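Local coordinates for DUF416 domain-containing protein (Shewanella baltica, PDB 2Q9R) that is of unknown function but is a helical member of the DUF416 family that binds benzoic acid in the crystal, at residues S124-S136 and F148-Q162. Numbering follows the deposited sequence.
With BEZ (benzoic acid), chain E.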
loop_
_atom_site.group_PDB
_atom_site.type_symbol
_atom_site.label_atom_id
_atom_site.label_comp_id
_atom_site.label_asym_id
_atom_site.label_seq_id
_atom_site.Cartn_x
_atom_site.Cartn_y
_atom_site.Cartn_z
ATOM N N SER A 124 -0.416 -8.959 13.599
ATOM C CA SER A 124 0.085 -8.509 12.309
ATOM C C SER A 124 -1.029 -7.965 11.464
ATOM O O SER A 124 -0.863 -6.891 10.890
ATOM C CB SER A 124 0.801 -9.633 11.553
ATOM O OG SER A 124 1.382 -9.142 10.348
ATOM N N SER A 125 -2.155 -8.695 11.383
ATOM C CA SER A 125 -3.231 -8.252 10.560
ATOM C C SER A 125 -3.935 -7.017 11.129
ATOM O O SER A 125 -4.402 -6.151 10.372
ATOM C CB SER A 125 -4.193 -9.392 10.195
ATOM O OG SER A 125 -4.713 -9.989 11.343
ATOM N N SER A 126 -4.025 -6.912 12.440
ATOM C CA SER A 126 -4.658 -5.728 13.017
ATOM C C SER A 126 -3.885 -4.455 12.742
ATOM O O SER A 126 -4.477 -3.396 12.572
ATOM C CB SER A 126 -4.795 -5.897 14.521
ATOM O OG SER A 126 -5.550 -7.066 14.763
ATOM N N THR A 127 -2.557 -4.546 12.751
ATOM C CA THR A 127 -1.738 -3.395 12.432
ATOM C C THR A 127 -2.142 -2.849 11.069
ATOM O O THR A 127 -2.318 -1.631 10.868
ATOM C CB THR A 127 -0.208 -3.736 12.485
ATOM O OG1 THR A 127 0.109 -4.175 13.805
ATOM C CG2 THR A 127 0.621 -2.531 12.181
ATOM N N VAL A 128 -2.331 -3.760 10.138
ATOM C CA VAL A 128 -2.735 -3.366 8.758
ATOM C C VAL A 128 -4.164 -2.779 8.704
ATOM O O VAL A 128 -4.398 -1.740 8.078
ATOM C CB VAL A 128 -2.618 -4.531 7.797
ATOM C CG1 VAL A 128 -3.023 -4.053 6.359
ATOM C CG2 VAL A 128 -1.197 -5.065 7.842
ATOM N N ALA A 129 -5.116 -3.419 9.370
ATOM C CA ALA A 129 -6.475 -2.850 9.414
ATOM C C ALA A 129 -6.491 -1.470 10.067
ATOM O O ALA A 129 -7.230 -0.607 9.631
ATOM C CB ALA A 129 -7.410 -3.777 10.131
ATOM N N ASN A 130 -5.692 -1.268 11.118
ATOM C CA ASN A 130 -5.718 -0.018 11.882
ATOM C C ASN A 130 -5.158 1.114 11.052
ATOM O O ASN A 130 -5.682 2.231 11.079
ATOM C CB ASN A 130 -4.911 -0.118 13.177
ATOM C CG ASN A 130 -5.576 -0.952 14.221
ATOM O OD1 ASN A 130 -6.790 -1.185 14.190
ATOM N ND2 ASN A 130 -4.782 -1.435 15.156
ATOM N N TYR A 131 -4.125 0.791 10.279
ATOM C CA TYR A 131 -3.529 1.705 9.311
ATOM C C TYR A 131 -4.558 2.169 8.298
ATOM O O TYR A 131 -4.726 3.364 8.103
ATOM C CB TYR A 131 -2.342 1.041 8.603
ATOM C CG TYR A 131 -1.647 1.936 7.604
ATOM C CD1 TYR A 131 -0.813 2.941 8.032
ATOM C CD2 TYR A 131 -1.826 1.777 6.231
ATOM C CE1 TYR A 131 -0.190 3.770 7.139
ATOM C CE2 TYR A 131 -1.190 2.612 5.314
ATOM C CZ TYR A 131 -0.362 3.597 5.794
ATOM O OH TYR A 131 0.301 4.457 4.974
ATOM N N ILE A 132 -5.266 1.215 7.688
ATOM C CA ILE A 132 -6.325 1.509 6.712
ATOM C C ILE A 132 -7.451 2.289 7.358
ATOM O O ILE A 132 -7.913 3.296 6.812
ATOM C CB ILE A 132 -6.892 0.233 6.113
ATOM C CG1 ILE A 132 -5.831 -0.464 5.239
ATOM C CG2 ILE A 132 -8.193 0.532 5.327
ATOM C CD1 ILE A 132 -6.151 -1.887 4.842
ATOM N N GLU A 133 -7.857 1.850 8.543
ATOM C CA GLU A 133 -9.006 2.462 9.234
ATOM C C GLU A 133 -8.677 3.844 9.822
ATOM O O GLU A 133 -9.566 4.690 9.940
ATOM C CB GLU A 133 -9.595 1.523 10.289
ATOM C CG GLU A 133 -10.455 0.385 9.747
ATOM C CD GLU A 133 -10.547 -0.785 10.724
ATOM O OE1 GLU A 133 -10.331 -0.581 11.923
ATOM O OE2 GLU A 133 -10.769 -1.933 10.322
ATOM N N ALA A 134 -7.406 4.083 10.135
ATOM C CA ALA A 134 -6.931 5.366 10.676
ATOM C C ALA A 134 -7.322 6.528 9.786
ATOM O O ALA A 134 -7.773 7.549 10.231
ATOM C CB ALA A 134 -5.399 5.340 10.814
ATOM N N ILE A 135 -7.110 6.339 8.500
ATOM C CA ILE A 135 -7.315 7.389 7.508
ATOM C C ILE A 135 -8.796 7.450 7.093
ATOM O O ILE A 135 -9.418 8.513 7.091
ATOM C CB ILE A 135 -6.363 7.084 6.308
ATOM C CG1 ILE A 135 -6.832 7.704 4.969
ATOM C CG2 ILE A 135 -6.204 5.608 6.204
ATOM N N SER A 136 -9.357 6.283 6.815
ATOM C CA SER A 136 -10.666 6.163 6.181
ATOM C C SER A 136 -11.809 6.960 6.782
ATOM O O SER A 136 -12.589 7.594 6.063
ATOM C CB SER A 136 -11.050 4.700 6.172
ATOM O OG SER A 136 -10.251 3.993 5.226
ATOM N N PHE A 148 -14.562 -3.481 2.901
ATOM C CA PHE A 148 -13.918 -2.201 2.655
ATOM C C PHE A 148 -12.421 -2.265 2.952
ATOM O O PHE A 148 -11.595 -1.809 2.165
ATOM C CB PHE A 148 -14.557 -1.118 3.517
ATOM C CG PHE A 148 -13.876 0.195 3.426
ATOM C CD1 PHE A 148 -14.148 1.053 2.381
ATOM C CD2 PHE A 148 -12.964 0.587 4.393
ATOM C CE1 PHE A 148 -13.503 2.284 2.292
ATOM C CE2 PHE A 148 -12.346 1.815 4.328
ATOM C CZ PHE A 148 -12.590 2.662 3.271
ATOM N N VAL A 149 -12.066 -2.862 4.077
ATOM C CA VAL A 149 -10.651 -3.026 4.410
ATOM C C VAL A 149 -9.930 -3.873 3.336
ATOM O O VAL A 149 -8.824 -3.520 2.871
ATOM C CB VAL A 149 -10.481 -3.600 5.835
ATOM C CG1 VAL A 149 -9.010 -3.839 6.150
ATOM C CG2 VAL A 149 -11.106 -2.632 6.885
ATOM N N PHE A 150 -10.549 -4.963 2.893
ATOM C CA PHE A 150 -9.885 -5.831 1.917
ATOM C C PHE A 150 -9.831 -5.258 0.511
ATOM O O PHE A 150 -9.162 -5.831 -0.348
ATOM C CB PHE A 150 -10.468 -7.256 1.907
ATOM C CG PHE A 150 -9.906 -8.126 2.992
ATOM C CD1 PHE A 150 -10.404 -8.032 4.298
ATOM C CD2 PHE A 150 -8.852 -9.001 2.740
ATOM C CE1 PHE A 150 -9.892 -8.803 5.327
ATOM C CE2 PHE A 150 -8.321 -9.778 3.784
ATOM C CZ PHE A 150 -8.849 -9.671 5.086
ATOM N N ALA A 151 -10.509 -4.133 0.257
ATOM C CA ALA A 151 -10.398 -3.459 -1.034
ATOM C C ALA A 151 -9.060 -2.740 -1.137
ATOM O O ALA A 151 -8.766 -2.143 -2.159
ATOM C CB ALA A 151 -11.505 -2.459 -1.187
ATOM N N HIS A 152 -8.280 -2.744 -0.051
ATOM C CA HIS A 152 -7.003 -2.055 -0.029
ATOM C C HIS A 152 -5.891 -3.069 -0.243
ATOM O O HIS A 152 -5.823 -4.039 0.449
ATOM C CB HIS A 152 -6.797 -1.389 1.317
ATOM C CG HIS A 152 -7.712 -0.229 1.567
ATOM N ND1 HIS A 152 -9.066 -0.386 1.764
ATOM C CD2 HIS A 152 -7.465 1.100 1.673
ATOM C CE1 HIS A 152 -9.619 0.803 1.926
ATOM N NE2 HIS A 152 -8.672 1.720 1.878
ATOM N N GLU A 153 -5.030 -2.823 -1.215
ATOM C CA GLU A 153 -4.030 -3.815 -1.604
ATOM C C GLU A 153 -3.121 -4.286 -0.452
ATOM O O GLU A 153 -2.745 -5.467 -0.380
ATOM C CB GLU A 153 -3.204 -3.255 -2.757
ATOM C CG GLU A 153 -2.267 -4.247 -3.421
ATOM C CD GLU A 153 -2.966 -5.300 -4.254
ATOM O OE1 GLU A 153 -4.191 -5.196 -4.518
ATOM O OE2 GLU A 153 -2.267 -6.249 -4.671
ATOM N N VAL A 154 -2.767 -3.381 0.448
ATOM C CA VAL A 154 -1.941 -3.763 1.578
ATOM C C VAL A 154 -2.598 -4.866 2.434
ATOM O O VAL A 154 -1.903 -5.748 2.944
ATOM C CB VAL A 154 -1.567 -2.510 2.408
ATOM C CG1 VAL A 154 -2.751 -2.013 3.200
ATOM C CG2 VAL A 154 -0.380 -2.748 3.277
HETATM N N MSE A 155 -3.928 -4.837 2.596
HETATM C CA MSE A 155 -4.562 -5.896 3.370
HETATM C C MSE A 155 -4.594 -7.215 2.589
HETATM O O MSE A 155 -4.418 -8.300 3.157
HETATM C CB MSE A 155 -5.978 -5.551 3.821
HETATM C CG MSE A 155 -6.626 -6.708 4.606
HETATM SE SE MSE A 155 -5.667 -7.196 6.224
HETATM C CE MSE A 155 -6.374 -5.843 6.882
ATOM N N GLU A 156 -4.851 -7.137 1.296
ATOM C CA GLU A 156 -4.867 -8.329 0.468
ATOM C C GLU A 156 -3.492 -8.977 0.487
ATOM O O GLU A 156 -3.386 -10.186 0.505
ATOM C CB GLU A 156 -5.238 -7.969 -0.980
ATOM C CG GLU A 156 -5.487 -9.188 -1.873
ATOM C CD GLU A 156 -6.627 -10.103 -1.343
ATOM O OE1 GLU A 156 -7.681 -9.575 -0.857
ATOM O OE2 GLU A 156 -6.450 -11.353 -1.409
ATOM N N GLU A 157 -2.441 -8.163 0.488
ATOM C CA GLU A 157 -1.064 -8.643 0.585
ATOM C C GLU A 157 -0.778 -9.301 1.921
ATOM O O GLU A 157 -0.140 -10.351 1.990
ATOM C CB GLU A 157 -0.094 -7.492 0.300
ATOM C CG GLU A 157 0.018 -7.254 -1.203
ATOM C CD GLU A 157 0.988 -6.153 -1.641
ATOM O OE1 GLU A 157 1.756 -5.619 -0.802
ATOM O OE2 GLU A 157 0.987 -5.826 -2.858
ATOM N N GLU A 158 -1.254 -8.686 2.993
ATOM C CA GLU A 158 -1.176 -9.312 4.301
ATOM C C GLU A 158 -1.782 -10.710 4.311
ATOM O O GLU A 158 -1.139 -11.680 4.738
ATOM C CB GLU A 158 -1.823 -8.416 5.358
ATOM C CG GLU A 158 -1.813 -8.972 6.788
ATOM C CD GLU A 158 -0.441 -8.936 7.465
ATOM O OE1 GLU A 158 0.512 -8.373 6.905
ATOM O OE2 GLU A 158 -0.319 -9.490 8.573
ATOM N N LYS A 159 -3.012 -10.823 3.829
ATOM C CA LYS A 159 -3.655 -12.132 3.710
ATOM C C LYS A 159 -2.882 -13.134 2.878
ATOM O O LYS A 159 -2.769 -14.315 3.265
ATOM C CB LYS A 159 -5.072 -11.980 3.123
ATOM C CG LYS A 159 -5.807 -13.317 3.019
ATOM C CD LYS A 159 -7.145 -13.197 2.277
ATOM C CE LYS A 159 -7.510 -14.495 1.571
ATOM N NZ LYS A 159 -8.905 -14.451 1.036
ATOM N N GLU A 160 -2.398 -12.686 1.719
ATOM C CA GLU A 160 -1.624 -13.538 0.820
ATOM C C GLU A 160 -0.280 -13.967 1.418
ATOM O O GLU A 160 0.085 -15.140 1.358
ATOM C CB GLU A 160 -1.450 -12.840 -0.550
ATOM C CG GLU A 160 -2.761 -12.842 -1.362
ATOM C CD GLU A 160 -2.731 -11.959 -2.641
ATOM O OE1 GLU A 160 -1.620 -11.515 -3.037
ATOM O OE2 GLU A 160 -3.825 -11.717 -3.219
ATOM N N LEU A 161 0.442 -13.039 2.034
ATOM C CA LEU A 161 1.694 -13.397 2.678
ATOM C C LEU A 161 1.473 -14.362 3.861
ATOM O O LEU A 161 2.154 -15.371 3.964
ATOM C CB LEU A 161 2.451 -12.126 3.094
ATOM C CG LEU A 161 3.845 -12.176 3.767
ATOM C CD1 LEU A 161 3.784 -12.680 5.232
ATOM C CD2 LEU A 161 4.819 -12.977 2.947
ATOM N N GLN A 162 0.519 -14.087 4.740
ATOM C CA GLN A 162 0.264 -15.019 5.851
ATOM C C GLN A 162 -0.160 -16.415 5.357
ATOM O O GLN A 162 0.248 -17.416 5.927
ATOM C CB GLN A 162 -0.791 -14.472 6.824
ATOM C CG GLN A 162 -0.328 -13.301 7.675
ATOM C CD GLN A 162 -0.988 -13.270 9.013
ATOM O OE1 GLN A 162 -1.266 -14.325 9.597
ATOM N NE2 GLN A 162 -1.256 -12.048 9.528
HETATM C C BEZ E . -10.040 5.031 1.850
HETATM O O1 BEZ E . -9.029 4.270 1.977
HETATM O O2 BEZ E . -10.590 5.607 2.838
HETATM C C1 BEZ E . -10.619 5.247 0.494
HETATM C C2 BEZ E . -12.022 5.331 0.325
HETATM C C3 BEZ E . -12.526 5.526 -0.959
HETATM C C4 BEZ E . -11.659 5.647 -2.042
HETATM C C5 BEZ E . -10.278 5.559 -1.861
HETATM C C6 BEZ E . -9.741 5.368 -0.576
#
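Ile132 of helix 120-136 packs against His152, the residue at the N-cap of helix 153-170. From Ile132 CB, the CG2 branch, anti to the backbone N, lies over the centre of the imidazole face in a CH-pi contact, 3.6 Å from the ring centroid and 5° off its normal. The other branch runs through CG1, near His152 CG and Val154 CG1, to CD1, which lies 3.6 Å from His152 CB and also touches Val149 CG1 and Met155 CB. This is an antiparallel helix pairing, 173° between the N-to-C directions of 124-136 and 153-162, and selenomethionine Met155 fits as a knob among Ser125, Val128, Ala129 and Ile132. Farther along, Ser124 OG donates to Glu158 OE2, at a doubtfully short 2.5 Å; OE2 also accepts from Gln162 NE2, while Gln162 OE1 bonds to Ser121 OG and Glu158 OE1 forms a salt bridge with Arg30. The ligand end abuts the second subunit, whose Leu37 packs on Phe148 and Ile197 on His152. Here His152 ND1 donates to Phe148 O, 2.9 Å away and nearly in the ring plane. That bond helps fix the ring's rotation, turning NE2 almost straight at O1 of the benzoic acid (2.6 Å, 174°), with Ser136 OG 2.9 Å from its O2.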